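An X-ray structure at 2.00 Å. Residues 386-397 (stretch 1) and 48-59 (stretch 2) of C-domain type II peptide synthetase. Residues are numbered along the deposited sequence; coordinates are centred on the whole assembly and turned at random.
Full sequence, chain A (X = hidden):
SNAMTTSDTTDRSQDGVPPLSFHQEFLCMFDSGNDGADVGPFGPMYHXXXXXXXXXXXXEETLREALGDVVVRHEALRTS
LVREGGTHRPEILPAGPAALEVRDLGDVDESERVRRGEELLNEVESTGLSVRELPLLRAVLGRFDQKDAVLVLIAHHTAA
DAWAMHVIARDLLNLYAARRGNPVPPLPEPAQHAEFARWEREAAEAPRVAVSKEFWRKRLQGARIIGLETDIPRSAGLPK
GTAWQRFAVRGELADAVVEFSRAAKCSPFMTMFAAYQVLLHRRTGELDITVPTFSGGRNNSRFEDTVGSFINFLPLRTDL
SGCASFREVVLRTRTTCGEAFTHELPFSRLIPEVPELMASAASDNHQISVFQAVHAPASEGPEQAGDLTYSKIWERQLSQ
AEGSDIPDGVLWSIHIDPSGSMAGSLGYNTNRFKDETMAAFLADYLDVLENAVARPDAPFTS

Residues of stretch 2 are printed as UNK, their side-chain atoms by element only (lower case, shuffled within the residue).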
# COMPACT_ATOMS: atom_id res chain seq x y z
N GLY A 386 9.23 -3.63 -25.84
CA GLY A 386 9.31 -3.27 -27.24
C GLY A 386 10.11 -2.00 -27.44
O GLY A 386 11.27 -1.93 -27.04
N ASP A 387 9.48 -0.99 -28.03
CA ASP A 387 10.16 0.28 -28.26
C ASP A 387 9.86 1.31 -27.18
O ASP A 387 10.27 2.45 -27.31
CB ASP A 387 9.80 0.84 -29.65
CG ASP A 387 8.40 1.42 -29.74
OD1 ASP A 387 7.57 1.28 -28.80
OD2 ASP A 387 8.13 2.02 -30.80
N LEU A 388 9.14 0.92 -26.12
CA LEU A 388 8.92 1.80 -24.96
C LEU A 388 9.75 1.42 -23.74
O LEU A 388 9.78 0.26 -23.33
CB LEU A 388 7.47 1.79 -24.56
CG LEU A 388 6.54 2.76 -25.22
CD1 LEU A 388 5.20 2.53 -24.57
CD2 LEU A 388 7.00 4.23 -25.07
N THR A 389 10.44 2.41 -23.18
CA THR A 389 11.06 2.33 -21.87
C THR A 389 10.12 2.94 -20.80
O THR A 389 9.50 3.97 -21.03
CB THR A 389 12.41 3.08 -21.89
OG1 THR A 389 13.33 2.41 -22.76
CG2 THR A 389 13.01 3.22 -20.47
N TYR A 390 9.98 2.29 -19.66
CA TYR A 390 9.09 2.78 -18.62
C TYR A 390 9.75 2.62 -17.25
O TYR A 390 10.43 1.63 -16.97
CB TYR A 390 7.72 2.08 -18.68
CG TYR A 390 7.72 0.58 -18.48
CD1 TYR A 390 7.28 0.01 -17.29
CD2 TYR A 390 8.13 -0.26 -19.51
CE1 TYR A 390 7.26 -1.38 -17.11
CE2 TYR A 390 8.12 -1.64 -19.36
CZ TYR A 390 7.69 -2.19 -18.15
OH TYR A 390 7.67 -3.56 -18.02
N SER A 391 9.54 3.62 -16.41
CA SER A 391 10.20 3.75 -15.13
C SER A 391 9.17 4.22 -14.12
O SER A 391 8.57 5.27 -14.30
CB SER A 391 11.35 4.75 -15.27
OG SER A 391 12.37 4.51 -14.35
N LYS A 392 8.96 3.45 -13.07
CA LYS A 392 8.01 3.82 -12.03
C LYS A 392 8.46 5.12 -11.37
O LYS A 392 9.63 5.28 -11.06
CB LYS A 392 7.90 2.68 -11.00
CG LYS A 392 6.86 2.89 -9.88
CD LYS A 392 5.46 2.66 -10.41
CE LYS A 392 4.39 3.14 -9.47
NZ LYS A 392 4.49 2.53 -8.17
N ILE A 393 7.52 6.04 -11.15
CA ILE A 393 7.82 7.29 -10.45
C ILE A 393 7.51 7.05 -8.96
O ILE A 393 6.36 7.01 -8.55
CB ILE A 393 7.00 8.51 -11.01
CG1 ILE A 393 7.43 8.88 -12.43
CG2 ILE A 393 7.16 9.74 -10.10
CD1 ILE A 393 6.52 9.91 -13.10
N TRP A 394 8.55 6.86 -8.17
CA TRP A 394 8.43 6.55 -6.75
C TRP A 394 8.58 7.79 -5.90
O TRP A 394 7.91 7.96 -4.89
CB TRP A 394 9.51 5.56 -6.32
CG TRP A 394 9.20 4.18 -6.65
CD1 TRP A 394 9.92 3.34 -7.47
CD2 TRP A 394 8.09 3.41 -6.15
NE1 TRP A 394 9.31 2.10 -7.51
CE2 TRP A 394 8.19 2.12 -6.71
CE3 TRP A 394 7.02 3.70 -5.29
CZ2 TRP A 394 7.26 1.10 -6.44
CZ3 TRP A 394 6.08 2.69 -5.02
CH2 TRP A 394 6.22 1.41 -5.59
N GLU A 395 9.51 8.66 -6.31
CA GLU A 395 9.81 9.87 -5.55
C GLU A 395 8.67 10.86 -5.74
O GLU A 395 8.38 11.32 -6.84
CB GLU A 395 11.17 10.48 -5.99
CG GLU A 395 11.27 10.95 -7.44
CD GLU A 395 12.72 11.21 -7.87
OE1 GLU A 395 13.66 10.72 -7.19
OE2 GLU A 395 12.93 11.91 -8.89
N ARG A 396 7.96 11.10 -4.65
CA ARG A 396 6.91 12.10 -4.63
C ARG A 396 7.26 13.09 -3.54
O ARG A 396 7.77 12.72 -2.50
CB ARG A 396 5.54 11.45 -4.36
CG ARG A 396 5.02 10.54 -5.47
CD ARG A 396 3.68 9.92 -5.15
NE ARG A 396 2.54 10.83 -5.32
CZ ARG A 396 1.27 10.47 -5.15
NH1 ARG A 396 0.98 9.23 -4.80
NH2 ARG A 396 0.28 11.34 -5.34
N GLN A 397 6.98 14.36 -3.78
CA GLN A 397 7.33 15.39 -2.83
C GLN A 397 6.09 16.23 -2.53
O GLN A 397 5.96 16.83 -1.46
CB GLN A 397 8.50 16.22 -3.39
CG GLN A 397 9.76 15.35 -3.60
CD GLN A 397 10.74 15.89 -4.62
OE1 GLN A 397 11.12 17.06 -4.58
NE2 GLN A 397 11.16 15.03 -5.55
N UNK A 48 -5.93 3.05 -5.56
CA UNK A 48 -4.48 3.08 -5.53
C UNK A 48 -4.04 3.66 -6.87
O UNK A 48 -4.63 3.32 -7.91
c UNK A 48 -4.42 0.66 -6.33
c UNK A 48 -1.77 0.25 -4.86
c UNK A 48 -2.37 1.65 -5.31
c UNK A 48 -3.89 1.65 -5.27
N UNK A 49 -3.05 4.55 -6.86
CA UNK A 49 -2.62 5.24 -8.08
C UNK A 49 -1.15 4.98 -8.25
O UNK A 49 -0.43 4.85 -7.29
c UNK A 49 -4.31 7.06 -7.78
c UNK A 49 -2.87 6.76 -8.05
c UNK A 49 -1.97 7.41 -6.99
N UNK A 50 -0.70 4.96 -9.50
CA UNK A 50 0.71 4.86 -9.79
C UNK A 50 1.00 5.61 -11.08
O UNK A 50 0.10 5.84 -11.91
N UNK A 51 2.25 6.01 -11.21
CA UNK A 51 2.70 6.75 -12.38
C UNK A 51 4.02 6.21 -12.88
O UNK A 51 4.91 5.87 -12.08
c UNK A 51 2.85 8.21 -12.05
N UNK A 52 4.13 6.17 -14.21
CA UNK A 52 5.32 5.70 -14.91
C UNK A 52 5.76 6.75 -15.92
O UNK A 52 4.93 7.27 -16.68
c UNK A 52 5.01 4.41 -15.63
c UNK A 52 5.81 2.32 -14.45
c UNK A 52 1.83 1.59 -12.42
c UNK A 52 1.49 2.77 -13.11
c UNK A 52 4.86 3.24 -14.75
c UNK A 52 4.00 1.70 -13.32
c UNK A 52 2.41 3.40 -13.91
n UNK A 52 5.30 1.39 -13.61
c UNK A 52 3.08 1.05 -12.51
c UNK A 52 3.69 2.86 -14.03
N UNK A 53 7.06 7.04 -15.95
CA UNK A 53 7.63 7.91 -16.99
C UNK A 53 7.91 7.05 -18.22
O UNK A 53 8.62 6.03 -18.11
c UNK A 53 8.93 8.56 -16.46
n UNK A 53 9.46 11.94 -18.06
n UNK A 53 10.95 13.62 -18.42
c UNK A 53 10.34 12.81 -17.58
n UNK A 53 10.61 12.88 -16.28
c UNK A 53 9.53 9.64 -17.33
c UNK A 53 8.76 10.95 -17.28
N UNK A 54 7.35 7.45 -19.37
CA UNK A 54 7.50 6.70 -20.64
C UNK A 54 8.38 7.42 -21.64
O UNK A 54 8.15 8.58 -21.93
c UNK A 54 5.05 5.80 -20.47
c UNK A 54 5.51 4.49 -19.95
c UNK A 54 3.76 5.62 -21.32
c UNK A 54 6.14 6.45 -21.31
N UNK A 55 9.40 6.73 -22.15
CA UNK A 55 10.32 7.26 -23.15
C UNK A 55 10.12 6.49 -24.44
O UNK A 55 10.25 5.26 -24.45
c UNK A 55 11.80 7.15 -22.69
c UNK A 55 12.75 7.82 -23.69
o UNK A 55 11.92 7.75 -21.39
N UNK A 56 9.79 7.19 -25.52
CA UNK A 56 9.56 6.56 -26.81
C UNK A 56 8.25 7.04 -27.39
O UNK A 56 7.47 7.67 -26.70
N UNK A 57 8.03 6.73 -28.66
CA UNK A 57 6.81 7.12 -29.32
C UNK A 57 5.66 6.29 -28.81
O UNK A 57 5.86 5.15 -28.40
N UNK A 58 4.46 6.86 -28.80
CA UNK A 58 3.26 6.18 -28.32
C UNK A 58 2.20 6.31 -29.37
O UNK A 58 1.96 7.42 -29.84
c UNK A 58 3.35 7.38 -24.64
c UNK A 58 1.34 6.16 -26.67
c UNK A 58 3.73 6.56 -25.87
c UNK A 58 2.73 6.76 -27.01
N UNK A 59 1.55 5.20 -29.72
CA UNK A 59 0.33 5.24 -30.53
C UNK A 59 -0.85 5.14 -29.57
O UNK A 59 -1.14 4.08 -29.02
c UNK A 59 -0.93 4.25 -32.48
c UNK A 59 0.28 4.13 -31.57
o UNK A 59 -1.92 3.53 -32.31
o UNK A 59 -0.88 5.11 -33.37
O HOH W 1 3.87 6.11 -8.84
O HOH W 2 5.38 2.83 -29.49

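Position 48 has four side-chain carbons, forked at the first, one arm two carbons long. It touches nothing on stretch 1. This is Ile-48.

Position 49 has one carbon carrying two more. One of the outer carbons lies 4.1 Å from Arg-396 NH1. The short fork is that of Val-49.

Position 50 has no side-chain atoms. Its CA lies 4.1 Å from Lys-392 CE, and a CB placed here would come within a tight 3.3 Å of that same CE. It is Gly-50.

Position 51 has a single carbon, 4.2 Å from Ile-393 CD1. That makes it Ala-51. Its O accepts a hydrogen bond from Ile-393 N at 2.8 Å. Water 1 closes the next link, accepting from Ala-51 N (2.9 Å) and donating to Ile-393 O (2.7 Å).

Position 52 has one carbon, then fused five- and six-membered rings holding eight carbons and one nitrogen. Only an indole fits, so this is Trp-52. Lys-392 CD sits over one face, 3.7 Å from the centroid of the Trp-52 five-membered ring, a CH-pi contact. Trp-52 CD1 meets the edge of the Tyr-390 ring, 3.9 Å from Tyr-390 CD1.

Position 53 has three carbons, a nitrogen, then a carbon carrying two nitrogens. This is Arg-53. Its CB is 4.3 Å from Ile-393 CG1, but its end leads away and its guanidinium is hydrogen-bonded elsewhere in the structure.

Position 54 has four carbons, forked at the second. One tip is 3.5 Å from Tyr-390 CB. It is Leu-54.

Position 55 has one carbon carrying an oxygen and a carbon. Its CB lies 4.2 Å from Thr-389 CB. It is Thr-55.

Position 56 has no side chain. A CB would clash with Asp-387 O at 2.8 Å, and the backbone angles by themselves call for glycine: Gly-56.

Position 57 also lacks a side chain, though a CB would have room. It is Gly-57. Water 2 donates to Gly-57 O (2.6 Å) and Asp-387 OD1 (2.8 Å), bridging them.

Position 58 has four carbons, forked at the first, one arm two long. One carbon is 4.1 Å from Leu-388 CD2. It is Ile-58.

Position 59 has two carbons, the second carrying two oxygens. It does not reach stretch 1. It is Asp-59, which caps a helix just beyond.

The contact is an antiparallel strand pairing. Thr-389 and Thr-55 exchange two backbone hydrogen bonds, as do Ser-391 and Arg-53. Between them, Tyr-390 and Leu-54 pack on the face shared with Lys-392 and Trp-52.

Stretch 2 (48-59) IVGAWRLTGGID
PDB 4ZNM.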